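Local coordinates for protein MEM-A1 (Soil metagenome, PDB 6E0S) that probably hydrolyses beta-lactam antibiotics as a zinc-dependent subclass B3 metallo-beta-lactamase, a soil enzyme linked to antibiotic resistance, at residues Q125-P137 / F198-Y211. Residues are numbered along the deposited sequence; the frame is centred on the assembly and turned at random.
Sequences QPSKGDPQYGELP and FAAKPFRYSGSPAY
P131 sits among three aromatic residues of 198-211. Its CA lies almost straight above the centre of the F203 ring, a CH-pi contact 3.5 Å from P131 CA to the centroid. With CG anti to the backbone N (chi1 -172°), the F203 ring is carried under P131; S208 OG sits above the opposite face, toward its rim. The proline CB and CG reach Y205, whose OH is 3.5 Å from P131 CG, while CD meets the edge of the Y211 ring. Farther along, Q132 meets F198 at about a right angle, its amide carbon at the ring edge, Q132 CD 3.5 Å from F198 CD1, with the planes 71° apart.

One direct hydrogen bond joins the segments: A200 N gives to P131 O at 2.9 Å. The donor is tilted 24° from the carbonyl plane. The same oxygen also takes a CA-H...O contact from A199.

Water does the rest of the polar work. One molecule bridges Q132 NE2 and F198 O, and two donate to Y133 O, one of them also to K201 O and the other to A200 O. Two more donate to E135 OE2, which also rests 3.3 Å from A200 CB; they link this carboxylate to the K201 backbone.

D130 OD2 accepts from Q132 N in an Asx turn, and OD1 bonds H93, a zinc ligand; Y205 OH bonds G168 O, next to the zinc ligand H169. The contact thus joins two loops beside the zinc site through a proline set among aromatic rings and a margin bridged by water, and the D130 carboxylate, which probably orients and polarises the H93 imidazole, ties this packing to the metal's second shell.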
ATOM      1  N   GLN A 125       0.701 -13.000  12.919  1.00 21.91           N
ATOM      2  CA  GLN A 125      -0.544 -13.754  13.096  1.00 23.37           C
ATOM      3  C   GLN A 125      -1.726 -12.871  12.726  1.00 23.25           C
ATOM      4  O   GLN A 125      -1.850 -11.746  13.242  1.00 21.23           O
ATOM      5  CB  GLN A 125      -0.679 -14.260  14.539  1.00 25.43           C
ATOM      6  CG  GLN A 125       0.450 -15.209  14.966  1.00 28.27           C
ATOM      7  CD  GLN A 125       0.304 -15.798  16.378  1.00 33.37           C
ATOM      8  OE1 GLN A 125      -0.808 -16.010  16.874  1.00 36.10           O
ATOM      9  NE2 GLN A 125       1.445 -16.069  17.030  1.00 34.42           N
ATOM     10  N   PRO A 126      -2.579 -13.327  11.810  1.00 24.72           N
ATOM     11  CA  PRO A 126      -3.772 -12.554  11.451  1.00 24.07           C
ATOM     12  C   PRO A 126      -4.609 -12.225  12.681  1.00 23.80           C
ATOM     13  O   PRO A 126      -4.753 -13.053  13.597  1.00 23.40           O
ATOM     14  CB  PRO A 126      -4.524 -13.489  10.496  1.00 25.62           C
ATOM     15  CG  PRO A 126      -3.969 -14.831  10.749  1.00 28.15           C
ATOM     16  CD  PRO A 126      -2.541 -14.642  11.151  1.00 26.70           C
ATOM     17  N   SER A 127      -5.161 -11.006  12.689  1.00 22.85           N
ATOM     18  CA  SER A 127      -6.070 -10.592  13.753  1.00 25.38           C
ATOM     19  C   SER A 127      -7.386 -11.350  13.666  1.00 25.21           C
ATOM     20  O   SER A 127      -7.894 -11.601  12.568  1.00 23.06           O
ATOM     21  CB  SER A 127      -6.357  -9.099  13.680  1.00 26.28           C
ATOM     22  OG  SER A 127      -7.472  -8.773  14.519  1.00 26.23           O
ATOM     23  N   LYS A 128      -7.937 -11.721  14.841  1.00 26.22           N
ATOM     24  CA  LYS A 128      -9.246 -12.390  14.871  1.00 27.73           C
ATOM     25  C   LYS A 128     -10.361 -11.468  14.402  1.00 27.28           C
ATOM     26  O   LYS A 128     -11.456 -11.942  14.087  1.00 28.00           O
ATOM     27  CB  LYS A 128      -9.552 -12.929  16.277  1.00 31.40           C
ATOM     28  CG  LYS A 128      -8.632 -14.075  16.726  1.00 34.59           C
ATOM     29  CD  LYS A 128      -9.172 -14.718  18.003  1.00 37.90           C
ATOM     30  CE  LYS A 128      -8.536 -16.081  18.307  1.00 40.63           C
ATOM     31  NZ  LYS A 128      -9.439 -16.893  19.217  1.00 44.92           N
ATOM     32  N   GLY A 129     -10.105 -10.171  14.345  1.00 26.43           N
ATOM     33  CA  GLY A 129     -11.051  -9.237  13.783  1.00 25.71           C
ATOM     34  C   GLY A 129     -10.820  -8.923  12.320  1.00 24.14           C
ATOM     35  O   GLY A 129     -11.487  -8.031  11.793  1.00 26.59           O
ATOM     36  N   ASP A 130      -9.917  -9.630  11.639  1.00 22.17           N
ATOM     37  CA  ASP A 130      -9.698  -9.339  10.234  1.00 20.77           C
ATOM     38  C   ASP A 130     -10.925  -9.768   9.447  1.00 20.28           C
ATOM     39  O   ASP A 130     -11.479 -10.836   9.713  1.00 22.25           O
ATOM     40  CB  ASP A 130      -8.468 -10.060   9.685  1.00 21.19           C
ATOM     41  CG  ASP A 130      -7.920  -9.410   8.418  1.00 23.02           C
ATOM     42  OD1 ASP A 130      -6.878  -8.725   8.493  1.00 23.21           O
ATOM     43  OD2 ASP A 130      -8.515  -9.610   7.348  1.00 22.34           O
ATOM     44  N   PRO A 131     -11.385  -8.944   8.484  1.00 20.19           N
ATOM     45  CA  PRO A 131     -12.519  -9.366   7.646  1.00 20.95           C
ATOM     46  C   PRO A 131     -12.246 -10.697   6.962  1.00 21.77           C
ATOM     47  O   PRO A 131     -13.184 -11.415   6.613  1.00 22.44           O
ATOM     48  CB  PRO A 131     -12.653  -8.230   6.620  1.00 19.26           C
ATOM     49  CG  PRO A 131     -12.128  -7.005   7.345  1.00 18.84           C
ATOM     50  CD  PRO A 131     -10.969  -7.546   8.218  1.00 18.82           C
ATOM     51  N   GLN A 132     -10.975 -11.048   6.764  1.00 21.95           N
ATOM     52  CA  GLN A 132     -10.622 -12.307   6.109  1.00 22.33           C
ATOM     53  C   GLN A 132     -10.081 -13.331   7.091  1.00 23.60           C
ATOM     54  O   GLN A 132      -9.541 -14.363   6.665  1.00 23.23           O
ATOM     55  CB  GLN A 132      -9.614 -12.077   4.980  1.00 23.41           C
ATOM     56  CG  GLN A 132     -10.048 -11.031   3.965  1.00 24.87           C
ATOM     57  CD  GLN A 132      -9.134 -10.957   2.763  1.00 26.55           C
ATOM     58  OE1 GLN A 132      -8.631 -11.981   2.288  1.00 28.71           O
ATOM     59  NE2 GLN A 132      -8.935  -9.751   2.241  1.00 24.79           N
ATOM     60  N   TYR A 133     -10.269 -13.107   8.396  1.00 22.85           N
ATOM     61  CA  TYR A 133      -9.735 -14.049   9.383  1.00 24.14           C
ATOM     62  C   TYR A 133     -10.245 -15.457   9.110  1.00 25.91           C
ATOM     63  O   TYR A 133     -11.449 -15.691   8.918  1.00 28.49           O
ATOM     64  CB  TYR A 133     -10.112 -13.638  10.810  1.00 26.42           C
ATOM     65  CG  TYR A 133      -9.637 -14.643  11.849  1.00 29.56           C
ATOM     66  CD1 TYR A 133     -10.519 -15.515  12.465  1.00 32.53           C
ATOM     67  CD2 TYR A 133      -8.288 -14.728  12.177  1.00 30.47           C
ATOM     68  CE1 TYR A 133     -10.064 -16.446  13.403  1.00 34.95           C
ATOM     69  CE2 TYR A 133      -7.825 -15.640  13.107  1.00 32.43           C
ATOM     70  CZ  TYR A 133      -8.714 -16.496  13.710  1.00 34.95           C
ATOM     71  OH  TYR A 133      -8.241 -17.391  14.624  1.00 37.93           O
ATOM     72  N   GLY A 134      -9.322 -16.412   9.101  1.00 25.00           N
ATOM     73  CA  GLY A 134      -9.628 -17.781   8.773  1.00 26.40           C
ATOM     74  C   GLY A 134      -9.081 -18.214   7.429  1.00 26.17           C
ATOM     75  O   GLY A 134      -8.749 -19.394   7.254  1.00 26.98           O
ATOM     76  N   GLU A 135      -9.012 -17.302   6.470  1.00 24.48           N
ATOM     77  CA  GLU A 135      -8.459 -17.629   5.166  1.00 28.78           C
ATOM     78  C   GLU A 135      -7.133 -16.936   4.913  1.00 28.05           C
ATOM     79  O   GLU A 135      -6.650 -16.951   3.779  1.00 31.45           O
ATOM     80  CB  GLU A 135      -9.482 -17.289   4.084  1.00 32.44           C
ATOM     81  CG  GLU A 135     -10.809 -17.939   4.413  1.00 37.42           C
ATOM     82  CD  GLU A 135     -11.759 -17.944   3.243  1.00 42.45           C
ATOM     83  OE1 GLU A 135     -11.269 -17.875   2.097  1.00 44.52           O
ATOM     84  OE2 GLU A 135     -12.986 -17.996   3.471  1.00 43.97           O
ATOM     85  N   LEU A 136      -6.502 -16.360   5.964  1.00 24.09           N
ATOM     86  CA  LEU A 136      -5.219 -15.644   5.845  1.00 21.71           C
ATOM     87  C   LEU A 136      -4.058 -16.497   6.331  1.00 22.39           C
ATOM     88  O   LEU A 136      -4.136 -17.097   7.413  1.00 21.47           O
ATOM     89  CB  LEU A 136      -5.241 -14.343   6.638  1.00 21.38           C
ATOM     90  CG  LEU A 136      -6.191 -13.276   6.132  1.00 21.60           C
ATOM     91  CD1 LEU A 136      -6.288 -12.130   7.177  1.00 20.82           C
ATOM     92  CD2 LEU A 136      -5.766 -12.737   4.781  1.00 20.43           C
ATOM     93  N   PRO A 137      -2.988 -16.582   5.536  1.00 23.89           N
ATOM     94  CA  PRO A 137      -1.812 -17.332   5.979  1.00 24.87           C
ATOM     95  C   PRO A 137      -1.037 -16.552   7.016  1.00 22.13           C
ATOM     96  O   PRO A 137      -1.073 -15.308   7.035  1.00 21.19           O
ATOM     97  CB  PRO A 137      -0.990 -17.489   4.679  1.00 25.76           C
ATOM     98  CG  PRO A 137      -1.901 -17.168   3.591  1.00 26.97           C
ATOM     99  CD  PRO A 137      -2.898 -16.186   4.127  1.00 24.21           C
ATOM    100  N   PHE A 198     -13.894  -7.026   1.221  1.00 24.55           N
ATOM    101  CA  PHE A 198     -13.780  -8.446   0.921  1.00 27.14           C
ATOM    102  C   PHE A 198     -13.749  -9.203   2.239  1.00 26.79           C
ATOM    103  O   PHE A 198     -13.048  -8.795   3.167  1.00 26.26           O
ATOM    104  CB  PHE A 198     -12.522  -8.727   0.088  1.00 29.47           C
ATOM    105  CG  PHE A 198     -12.437 -10.139  -0.381  1.00 33.16           C
ATOM    106  CD1 PHE A 198     -11.719 -11.078   0.341  1.00 34.62           C
ATOM    107  CD2 PHE A 198     -13.124 -10.551  -1.519  1.00 35.25           C
ATOM    108  CE1 PHE A 198     -11.662 -12.411  -0.083  1.00 35.78           C
ATOM    109  CE2 PHE A 198     -13.069 -11.881  -1.949  1.00 37.15           C
ATOM    110  CZ  PHE A 198     -12.340 -12.809  -1.228  1.00 37.52           C
ATOM    111  N   ALA A 199     -14.511 -10.290   2.335  1.00 27.33           N
ATOM    112  CA  ALA A 199     -14.673 -10.963   3.622  1.00 28.41           C
ATOM    113  C   ALA A 199     -14.596 -12.474   3.473  1.00 28.49           C
ATOM    114  O   ALA A 199     -15.101 -13.041   2.500  1.00 29.05           O
ATOM    115  CB  ALA A 199     -16.017 -10.615   4.290  1.00 28.73           C
ATOM    116  N   ALA A 200     -13.971 -13.119   4.450  1.00 28.86           N
ATOM    117  CA  ALA A 200     -14.055 -14.569   4.582  1.00 30.71           C
ATOM    118  C   ALA A 200     -15.202 -14.937   5.512  1.00 33.73           C
ATOM    119  O   ALA A 200     -15.419 -14.278   6.536  1.00 32.94           O
ATOM    120  CB  ALA A 200     -12.743 -15.137   5.116  1.00 30.02           C
ATOM    121  N   LYS A 201     -15.947 -15.982   5.142  1.00 36.35           N
ATOM    122  CA  LYS A 201     -17.007 -16.478   6.008  1.00 39.44           C
ATOM    123  C   LYS A 201     -16.438 -16.792   7.392  1.00 38.89           C
ATOM    124  O   LYS A 201     -15.380 -17.430   7.497  1.00 38.90           O
ATOM    125  CB  LYS A 201     -17.648 -17.733   5.400  1.00 43.91           C
ATOM    126  CG  LYS A 201     -18.277 -17.502   4.019  1.00 47.50           C
ATOM    127  CD  LYS A 201     -18.890 -18.796   3.444  1.00 51.99           C
ATOM    128  CE  LYS A 201     -18.180 -19.269   2.161  1.00 53.78           C
ATOM    129  NZ  LYS A 201     -16.953 -20.079   2.423  1.00 53.95           N
ATOM    130  N   PRO A 202     -17.116 -16.388   8.480  1.00 38.20           N
ATOM    131  CA  PRO A 202     -18.464 -15.835   8.485  1.00 37.44           C
ATOM    132  C   PRO A 202     -18.534 -14.319   8.629  1.00 36.18           C
ATOM    133  O   PRO A 202     -19.564 -13.826   9.088  1.00 37.63           O
ATOM    134  CB  PRO A 202     -19.071 -16.487   9.721  1.00 39.68           C
ATOM    135  CG  PRO A 202     -17.906 -16.503  10.694  1.00 38.98           C
ATOM    136  CD  PRO A 202     -16.642 -16.641   9.856  1.00 37.52           C
ATOM    137  N   PHE A 203     -17.480 -13.600   8.258  1.00 33.02           N
ATOM    138  CA  PHE A 203     -17.441 -12.161   8.503  1.00 31.71           C
ATOM    139  C   PHE A 203     -18.455 -11.437   7.619  1.00 32.34           C
ATOM    140  O   PHE A 203     -18.615 -11.762   6.437  1.00 32.55           O
ATOM    141  CB  PHE A 203     -16.042 -11.621   8.240  1.00 29.81           C
ATOM    142  CG  PHE A 203     -15.868 -10.185   8.645  1.00 29.19           C
ATOM    143  CD1 PHE A 203     -15.436  -9.858   9.916  1.00 29.31           C
ATOM    144  CD2 PHE A 203     -16.135  -9.161   7.749  1.00 28.75           C
ATOM    145  CE1 PHE A 203     -15.284  -8.536  10.284  1.00 28.36           C
ATOM    146  CE2 PHE A 203     -15.996  -7.836   8.121  1.00 26.74           C
ATOM    147  CZ  PHE A 203     -15.570  -7.533   9.387  1.00 27.76           C
ATOM    148  N   ARG A 204     -19.136 -10.439   8.185  1.00 31.56           N
ATOM    149  CA  ARG A 204     -20.093  -9.632   7.429  1.00 32.28           C
ATOM    150  C   ARG A 204     -19.850  -8.169   7.733  1.00 30.74           C
ATOM    151  O   ARG A 204     -19.837  -7.777   8.905  1.00 30.39           O
ATOM    152  CB  ARG A 204     -21.532 -10.000   7.787  1.00 35.31           C
ATOM    153  CG  ARG A 204     -21.920 -11.413   7.434  1.00 37.78           C
ATOM    154  CD  ARG A 204     -23.229 -11.777   8.114  1.00 41.59           C
ATOM    155  NE  ARG A 204     -24.239 -10.728   7.981  1.00 43.90           N
ATOM    156  CZ  ARG A 204     -25.123 -10.650   6.989  1.00 45.03           C
ATOM    157  NH1 ARG A 204     -25.135 -11.565   6.026  1.00 45.66           N
ATOM    158  NH2 ARG A 204     -25.996  -9.654   6.960  1.00 45.86           N
ATOM    159  N   TYR A 205     -19.663  -7.364   6.683  1.00 30.02           N
ATOM    160  CA  TYR A 205     -19.542  -5.924   6.883  1.00 30.36           C
ATOM    161  C   TYR A 205     -20.831  -5.329   7.440  1.00 33.70           C
ATOM    162  O   TYR A 205     -20.785  -4.323   8.156  1.00 35.35           O
ATOM    163  CB  TYR A 205     -19.151  -5.231   5.573  1.00 28.89           C
ATOM    164  CG  TYR A 205     -17.663  -5.316   5.281  1.00 25.96           C
ATOM    165  CD1 TYR A 205     -16.802  -4.285   5.661  1.00 23.06           C
ATOM    166  CD2 TYR A 205     -17.119  -6.428   4.650  1.00 25.38           C
ATOM    167  CE1 TYR A 205     -15.445  -4.349   5.414  1.00 22.39           C
ATOM    168  CE2 TYR A 205     -15.755  -6.507   4.399  1.00 25.03           C
ATOM    169  CZ  TYR A 205     -14.924  -5.467   4.780  1.00 22.60           C
ATOM    170  OH  TYR A 205     -13.553  -5.545   4.542  1.00 22.49           O
ATOM    171  N   SER A 206     -21.985  -5.943   7.136  1.00 35.99           N
ATOM    172  CA  SER A 206     -23.267  -5.501   7.687  1.00 40.08           C
ATOM    173  C   SER A 206     -23.289  -5.514   9.208  1.00 43.47           C
ATOM    174  O   SER A 206     -24.215  -4.957   9.800  1.00 46.62           O
ATOM    175  CB  SER A 206     -24.403  -6.397   7.194  1.00 42.24           C
ATOM    176  OG  SER A 206     -24.296  -6.653   5.815  1.00 43.14           O
ATOM    177  N   GLY A 207     -22.317  -6.157   9.852  1.00 43.36           N
ATOM    178  CA  GLY A 207     -22.295  -6.232  11.300  1.00 43.71           C
ATOM    179  C   GLY A 207     -21.537  -7.447  11.780  1.00 43.34           C
ATOM    180  O   GLY A 207     -21.998  -8.577  11.596  1.00 43.77           O
ATOM    181  N   SER A 208     -20.360  -7.239  12.375  1.00 42.95           N
ATOM    182  CA  SER A 208     -19.599  -8.337  12.964  1.00 44.81           C
ATOM    183  C   SER A 208     -18.953  -7.884  14.268  1.00 43.10           C
ATOM    184  O   SER A 208     -18.207  -6.896  14.280  1.00 40.68           O
ATOM    185  CB  SER A 208     -18.536  -8.900  12.014  1.00 46.52           C
ATOM    186  OG  SER A 208     -19.072 -10.012  11.306  1.00 49.69           O
ATOM    187  N   PRO A 209     -19.221  -8.582  15.368  1.00 45.05           N
ATOM    188  CA  PRO A 209     -18.664  -8.153  16.659  1.00 44.59           C
ATOM    189  C   PRO A 209     -17.160  -8.309  16.758  1.00 40.36           C
ATOM    190  O   PRO A 209     -16.556  -7.683  17.642  1.00 39.11           O
ATOM    191  CB  PRO A 209     -19.396  -9.050  17.668  1.00 47.92           C
ATOM    192  CG  PRO A 209     -19.849 -10.238  16.866  1.00 49.07           C
ATOM    193  CD  PRO A 209     -20.147  -9.720  15.497  1.00 47.56           C
ATOM    194  N   ALA A 210     -16.537  -9.105  15.874  1.00 37.98           N
ATOM    195  CA  ALA A 210     -15.076  -9.218  15.849  1.00 35.26           C
ATOM    196  C   ALA A 210     -14.409  -7.922  15.400  1.00 32.77           C
ATOM    197  O   ALA A 210     -13.261  -7.649  15.778  1.00 33.47           O
ATOM    198  CB  ALA A 210     -14.651 -10.359  14.926  1.00 34.93           C
ATOM    199  N   TYR A 211     -15.102  -7.127  14.586  1.00 29.66           N
ATOM    200  CA  TYR A 211     -14.571  -5.867  14.064  1.00 28.32           C
ATOM    201  C   TYR A 211     -15.758  -4.932  13.897  1.00 28.86           C
ATOM    202  O   TYR A 211     -16.255  -4.708  12.781  1.00 27.28           O
ATOM    203  CB  TYR A 211     -13.827  -6.090  12.739  1.00 27.57           C
ATOM    204  CG  TYR A 211     -13.243  -4.869  12.020  1.00 26.07           C
ATOM    205  CD1 TYR A 211     -13.242  -3.587  12.594  1.00 26.11           C
ATOM    206  CD2 TYR A 211     -12.680  -5.018  10.749  1.00 23.42           C
ATOM    207  CE1 TYR A 211     -12.710  -2.495  11.902  1.00 24.28           C
ATOM    208  CE2 TYR A 211     -12.156  -3.937  10.059  1.00 23.10           C
ATOM    209  CZ  TYR A 211     -12.178  -2.686  10.637  1.00 23.37           C
ATOM    210  OH  TYR A 211     -11.636  -1.649   9.933  1.00 24.53           O
TER
HETATM  211  O   HOH W   1     -10.579  -7.673   3.434  1.00 22.70           O
HETATM  212  O   HOH W   2     -13.154 -17.921   9.057  1.00 29.80           O
HETATM  213  O   HOH W   3     -13.618 -14.323   8.797  1.00 29.88           O
HETATM  214  O   HOH W   4     -13.869 -19.070   5.617  1.00 35.94           O
HETATM  215  O   HOH W   5     -15.355 -17.244   2.528  1.00 42.81           O